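Long-range contact in anthranilate-CoA ligase (Stigmatella aurantiaca, PDB 4WV3), which belongs to the ANL superfamily of AMP-binding enzymes, built from a large N-terminal and a small C-terminal domain: residues R18-P32 with P231-G243. Sequence-based numbering, arbitrary orientation.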
loop_
_atom_site.group_PDB
_atom_site.type_symbol
_atom_site.label_atom_id
_atom_site.label_comp_id
_atom_site.label_asym_id
_atom_site.label_seq_id
_atom_site.Cartn_x
_atom_site.Cartn_y
_atom_site.Cartn_z
ATOM N N ARG A 18 -15.938 -0.685 -18.580
ATOM C CA ARG A 18 -16.363 -2.041 -18.926
ATOM C C ARG A 18 -17.663 -2.373 -18.201
ATOM O O ARG A 18 -18.262 -3.425 -18.426
ATOM C CB ARG A 18 -15.280 -3.069 -18.584
ATOM C CG ARG A 18 -15.023 -3.231 -17.095
ATOM C CD ARG A 18 -13.710 -3.953 -16.821
ATOM N NE ARG A 18 -13.769 -5.381 -17.120
ATOM C CZ ARG A 18 -13.297 -5.935 -18.232
ATOM N NH1 ARG A 18 -12.729 -5.181 -19.163
ATOM N NH2 ARG A 18 -13.392 -7.246 -18.415
ATOM N N ASN A 19 -18.090 -1.465 -17.329
ATOM C CA ASN A 19 -19.332 -1.627 -16.582
ATOM C C ASN A 19 -20.493 -0.892 -17.236
ATOM O O ASN A 19 -21.656 -1.160 -16.941
ATOM C CB ASN A 19 -19.158 -1.132 -15.147
ATOM C CG ASN A 19 -18.122 -1.922 -14.383
ATOM O OD1 ASN A 19 -18.377 -3.047 -13.958
ATOM N ND2 ASN A 19 -16.945 -1.337 -14.202
ATOM N N LEU A 20 -20.169 0.048 -18.118
ATOM C CA LEU A 20 -21.189 0.809 -18.824
ATOM C C LEU A 20 -21.588 0.086 -20.107
ATOM O O LEU A 20 -20.740 -0.503 -20.777
ATOM C CB LEU A 20 -20.692 2.226 -19.135
ATOM C CG LEU A 20 -20.546 3.203 -17.961
ATOM C CD1 LEU A 20 -21.729 3.092 -17.006
ATOM C CD2 LEU A 20 -19.232 3.008 -17.221
ATOM N N PRO A 21 -22.883 0.134 -20.457
ATOM C CA PRO A 21 -23.924 0.854 -19.719
ATOM C C PRO A 21 -24.731 -0.039 -18.778
ATOM O O PRO A 21 -25.683 0.447 -18.168
ATOM C CB PRO A 21 -24.832 1.347 -20.841
ATOM C CG PRO A 21 -24.777 0.232 -21.842
ATOM C CD PRO A 21 -23.383 -0.362 -21.752
ATOM N N VAL A 22 -24.362 -1.312 -18.661
ATOM C CA VAL A 22 -25.177 -2.273 -17.918
ATOM C C VAL A 22 -25.346 -1.926 -16.433
ATOM O O VAL A 22 -26.441 -2.052 -15.883
ATOM C CB VAL A 22 -24.667 -3.730 -18.091
ATOM C CG1 VAL A 22 -23.211 -3.855 -17.666
ATOM C CG2 VAL A 22 -25.547 -4.704 -17.318
ATOM N N ARG A 23 -24.272 -1.472 -15.795
ATOM C CA ARG A 23 -24.329 -1.107 -14.385
ATOM C C ARG A 23 -24.300 0.404 -14.198
ATOM O O ARG A 23 -23.714 0.908 -13.241
ATOM C CB ARG A 23 -23.172 -1.742 -13.614
ATOM C CG ARG A 23 -23.152 -3.258 -13.647
ATOM C CD ARG A 23 -22.040 -3.797 -12.765
ATOM N NE ARG A 23 -21.876 -5.241 -12.905
ATOM C CZ ARG A 23 -21.050 -5.815 -13.773
ATOM N NH1 ARG A 23 -20.310 -5.067 -14.582
ATOM N NH2 ARG A 23 -20.961 -7.136 -13.834
ATOM N N ALA A 24 -24.941 1.122 -15.116
ATOM C CA ALA A 24 -24.959 2.580 -15.078
ATOM C C ALA A 24 -25.601 3.127 -13.806
ATOM O O ALA A 24 -25.200 4.177 -13.305
ATOM C CB ALA A 24 -25.666 3.133 -16.307
ATOM N N ASN A 25 -26.592 2.412 -13.283
ATOM C CA ASN A 25 -27.341 2.890 -12.124
ATOM C C ASN A 25 -26.973 2.228 -10.798
ATOM O O ASN A 25 -27.577 2.523 -9.767
ATOM C CB ASN A 25 -28.846 2.780 -12.375
ATOM C CG ASN A 25 -29.367 3.885 -13.271
ATOM O OD1 ASN A 25 -28.591 4.624 -13.876
ATOM N ND2 ASN A 25 -30.686 4.005 -13.358
ATOM N N LYS A 26 -25.989 1.337 -10.821
ATOM C CA LYS A 26 -25.486 0.754 -9.582
ATOM C C LYS A 26 -24.512 1.716 -8.914
ATOM O O LYS A 26 -23.631 2.268 -9.571
ATOM C CB LYS A 26 -24.796 -0.587 -9.836
ATOM C CG LYS A 26 -24.151 -1.168 -8.585
ATOM C CD LYS A 26 -23.465 -2.498 -8.843
ATOM C CE LYS A 26 -22.828 -3.028 -7.565
ATOM N NZ LYS A 26 -22.174 -4.351 -7.758
ATOM N N THR A 27 -24.675 1.917 -7.610
ATOM C CA THR A 27 -23.780 2.788 -6.858
ATOM C C THR A 27 -22.364 2.223 -6.861
ATOM O O THR A 27 -22.130 1.106 -6.399
ATOM C CB THR A 27 -24.251 2.971 -5.406
ATOM O OG1 THR A 27 -25.645 3.308 -5.390
ATOM C CG2 THR A 27 -23.455 4.077 -4.726
ATOM N N ALA A 28 -21.422 3.002 -7.387
ATOM C CA ALA A 28 -20.047 2.543 -7.546
ATOM C C ALA A 28 -19.174 2.847 -6.329
ATOM O O ALA A 28 -18.450 1.978 -5.845
ATOM C CB ALA A 28 -19.433 3.138 -8.804
ATOM N N LEU A 29 -19.240 4.082 -5.839
ATOM C CA LEU A 29 -18.441 4.474 -4.682
ATOM C C LEU A 29 -19.283 5.020 -3.528
ATOM O O LEU A 29 -20.249 5.754 -3.739
ATOM C CB LEU A 29 -17.343 5.470 -5.083
ATOM C CG LEU A 29 -17.718 6.754 -5.829
ATOM C CD1 LEU A 29 -18.084 7.877 -4.868
ATOM C CD2 LEU A 29 -16.583 7.185 -6.747
ATOM N N PHE A 30 -18.904 4.649 -2.310
ATOM C CA PHE A 30 -19.577 5.130 -1.111
ATOM C C PHE A 30 -18.646 5.995 -0.264
ATOM O O PHE A 30 -17.599 5.535 0.192
ATOM C CB PHE A 30 -20.088 3.956 -0.273
ATOM C CG PHE A 30 -21.240 3.219 -0.894
ATOM C CD1 PHE A 30 -21.019 2.134 -1.726
ATOM C CD2 PHE A 30 -22.545 3.606 -0.635
ATOM C CE1 PHE A 30 -22.078 1.453 -2.295
ATOM C CE2 PHE A 30 -23.609 2.928 -1.200
ATOM C CZ PHE A 30 -23.374 1.848 -2.029
ATOM N N THR A 31 -19.031 7.252 -0.066
ATOM C CA THR A 31 -18.303 8.157 0.817
ATOM C C THR A 31 -19.297 8.796 1.783
ATOM O O THR A 31 -20.485 8.883 1.473
ATOM C CB THR A 31 -17.563 9.262 0.026
ATOM O OG1 THR A 31 -18.514 10.130 -0.603
ATOM C CG2 THR A 31 -16.655 8.655 -1.031
ATOM N N PRO A 32 -18.821 9.233 2.961
ATOM C CA PRO A 32 -19.701 9.879 3.943
ATOM C C PRO A 32 -20.405 11.120 3.397
ATOM O O PRO A 32 -21.481 11.468 3.879
ATOM C CB PRO A 32 -18.735 10.278 5.060
ATOM C CG PRO A 32 -17.632 9.294 4.965
ATOM C CD PRO A 32 -17.464 9.023 3.499
ATOM N N PRO A 231 -12.181 -3.927 -7.613
ATOM C CA PRO A 231 -13.630 -4.156 -7.531
ATOM C C PRO A 231 -14.398 -3.660 -8.756
ATOM O O PRO A 231 -15.357 -4.309 -9.168
ATOM C CB PRO A 231 -14.043 -3.354 -6.291
ATOM C CG PRO A 231 -12.991 -2.313 -6.145
ATOM C CD PRO A 231 -11.725 -2.986 -6.572
ATOM N N TRP A 232 -13.987 -2.531 -9.325
ATOM C CA TRP A 232 -14.674 -1.982 -10.491
ATOM C C TRP A 232 -14.427 -2.823 -11.741
ATOM O O TRP A 232 -15.193 -2.764 -12.703
ATOM C CB TRP A 232 -14.270 -0.526 -10.733
ATOM C CG TRP A 232 -14.926 0.437 -9.789
ATOM C CD1 TRP A 232 -15.596 0.130 -8.641
ATOM C CD2 TRP A 232 -14.990 1.863 -9.920
ATOM N NE1 TRP A 232 -16.065 1.275 -8.045
ATOM C CE2 TRP A 232 -15.708 2.352 -8.811
ATOM C CE3 TRP A 232 -14.507 2.773 -10.866
ATOM C CZ2 TRP A 232 -15.954 3.710 -8.620
ATOM C CZ3 TRP A 232 -14.753 4.121 -10.674
ATOM C CH2 TRP A 232 -15.471 4.575 -9.561
ATOM N N TYR A 233 -13.356 -3.607 -11.714
ATOM C CA TYR A 233 -13.028 -4.500 -12.818
ATOM C C TYR A 233 -14.072 -5.608 -12.953
ATOM O O TYR A 233 -14.291 -6.136 -14.044
ATOM C CB TYR A 233 -11.633 -5.097 -12.616
ATOM C CG TYR A 233 -11.200 -6.064 -13.696
ATOM C CD1 TYR A 233 -10.824 -5.609 -14.953
ATOM C CD2 TYR A 233 -11.151 -7.430 -13.452
ATOM C CE1 TYR A 233 -10.422 -6.491 -15.940
ATOM C CE2 TYR A 233 -10.751 -8.317 -14.431
ATOM C CZ TYR A 233 -10.388 -7.843 -15.673
ATOM O OH TYR A 233 -9.989 -8.728 -16.649
ATOM N N VAL A 234 -14.720 -5.948 -11.842
ATOM C CA VAL A 234 -15.739 -6.993 -11.841
ATOM C C VAL A 234 -17.139 -6.444 -11.571
ATOM O O VAL A 234 -18.111 -7.198 -11.532
ATOM C CB VAL A 234 -15.425 -8.096 -10.810
ATOM C CG1 VAL A 234 -14.091 -8.748 -11.124
ATOM C CG2 VAL A 234 -15.429 -7.528 -9.401
ATOM N N GLY A 235 -17.238 -5.132 -11.382
ATOM C CA GLY A 235 -18.524 -4.492 -11.174
ATOM C C GLY A 235 -18.891 -4.289 -9.716
ATOM O O GLY A 235 -19.993 -3.837 -9.404
ATOM N N ALA A 236 -17.969 -4.626 -8.822
ATOM C CA ALA A 236 -18.193 -4.450 -7.393
ATOM C C ALA A 236 -18.095 -2.979 -7.001
ATOM O O ALA A 236 -17.533 -2.167 -7.737
ATOM C CB ALA A 236 -17.202 -5.279 -6.595
ATOM N N SER A 237 -18.646 -2.641 -5.840
ATOM C CA SER A 237 -18.604 -1.271 -5.340
ATOM C C SER A 237 -17.467 -1.096 -4.337
ATOM O O SER A 237 -16.887 -2.075 -3.868
ATOM C CB SER A 237 -19.939 -0.897 -4.695
ATOM O OG SER A 237 -20.245 -1.767 -3.621
ATOM N N CYS A 238 -17.153 0.155 -4.010
ATOM C CA CYS A 238 -16.075 0.449 -3.068
ATOM C C CYS A 238 -16.466 1.532 -2.065
ATOM O O CYS A 238 -17.362 2.337 -2.322
ATOM C CB CYS A 238 -14.803 0.858 -3.814
ATOM S SG CYS A 238 -14.940 2.398 -4.752
ATOM N N VAL A 239 -15.782 1.541 -0.924
ATOM C CA VAL A 239 -16.042 2.516 0.130
ATOM C C VAL A 239 -14.785 3.332 0.424
ATOM O O VAL A 239 -13.718 2.772 0.672
ATOM C CB VAL A 239 -16.519 1.828 1.424
ATOM C CG1 VAL A 239 -16.786 2.859 2.511
ATOM C CG2 VAL A 239 -17.764 0.992 1.153
ATOM N N LEU A 240 -14.917 4.656 0.397
ATOM C CA LEU A 240 -13.773 5.545 0.582
ATOM C C LEU A 240 -13.841 6.314 1.901
ATOM O O LEU A 240 -14.834 6.981 2.194
ATOM C CB LEU A 240 -13.662 6.519 -0.592
ATOM C CG LEU A 240 -13.630 5.879 -1.983
ATOM C CD1 LEU A 240 -13.550 6.942 -3.067
ATOM C CD2 LEU A 240 -12.471 4.899 -2.103
ATOM N N PHE A 241 -12.773 6.219 2.686
ATOM C CA PHE A 241 -12.702 6.873 3.988
ATOM C C PHE A 241 -11.707 8.032 3.962
ATOM O O PHE A 241 -10.496 7.816 3.923
ATOM C CB PHE A 241 -12.310 5.857 5.063
ATOM C CG PHE A 241 -12.193 6.440 6.441
ATOM C CD1 PHE A 241 -13.325 6.733 7.184
ATOM C CD2 PHE A 241 -10.948 6.683 7.000
ATOM C CE1 PHE A 241 -13.218 7.268 8.455
ATOM C CE2 PHE A 241 -10.834 7.216 8.271
ATOM C CZ PHE A 241 -11.971 7.509 8.999
ATOM N N PRO A 242 -12.222 9.272 3.985
ATOM C CA PRO A 242 -11.400 10.480 3.859
ATOM C C PRO A 242 -10.716 10.882 5.163
ATOM O O PRO A 242 -9.723 11.610 5.129
ATOM C CB PRO A 242 -12.422 11.544 3.462
ATOM C CG PRO A 242 -13.681 11.098 4.119
ATOM C CD PRO A 242 -13.658 9.590 4.089
ATOM N N GLY A 243 -11.240 10.414 6.290
ATOM C CA GLY A 243 -10.736 10.812 7.593
ATOM C C GLY A 243 -9.363 10.261 7.929
ATOM O O GLY A 243 -8.765 9.525 7.144
#
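R23, N19 and K26 close over G235, the glycine that follows helix 221-234. G235 has a positive phi (95°) as C-prime residue of a Schellman motif; a side chain here would jam against V234 O and run into the R23 guanidinium, which instead lays one face over G235 CA. N19 OD1 comes within 3.1 Å of G235 CA. The short N19 side chain holds its amide against the helix, ND2 reaching W232 O (2.7 Å) in both the amide and carbonyl planes and also bonding L16 O. K26, fully extended beyond CG, is long enough to bring NZ to G235 O (2.8 Å); E208 pairs with the same amine. R18 bends at chi3 (-73°), placing Y233 CE1 over the centre of its guanidinium, guanidinium and phenol ring planes 15° apart, while NE bonds Y233 O and NH1 pairs with D14. Beyond the loop, strands 27-30 and 237-239 run parallel within the mixed nine-stranded sheet of the AMP-binding fold, joined by C238 N to A28 O, F30 N to C238 O and L240 N to F30 O. Small A28, in a classic beta bulge with L29 opposite M36, leaves room for the broad W232 indole: A28 CB meets W232 CZ2 at 3.5 Å, W232 NE1 bonds A28 O weakly, and L29 CD2 fills in at the ring edge. L29 and C238 lie on one sheet face, F30 and V239 on the other; F30 sets its ring edge toward S237 CB. T31 CG2 nestles against L240 CB, and P32 CD against P242 CD.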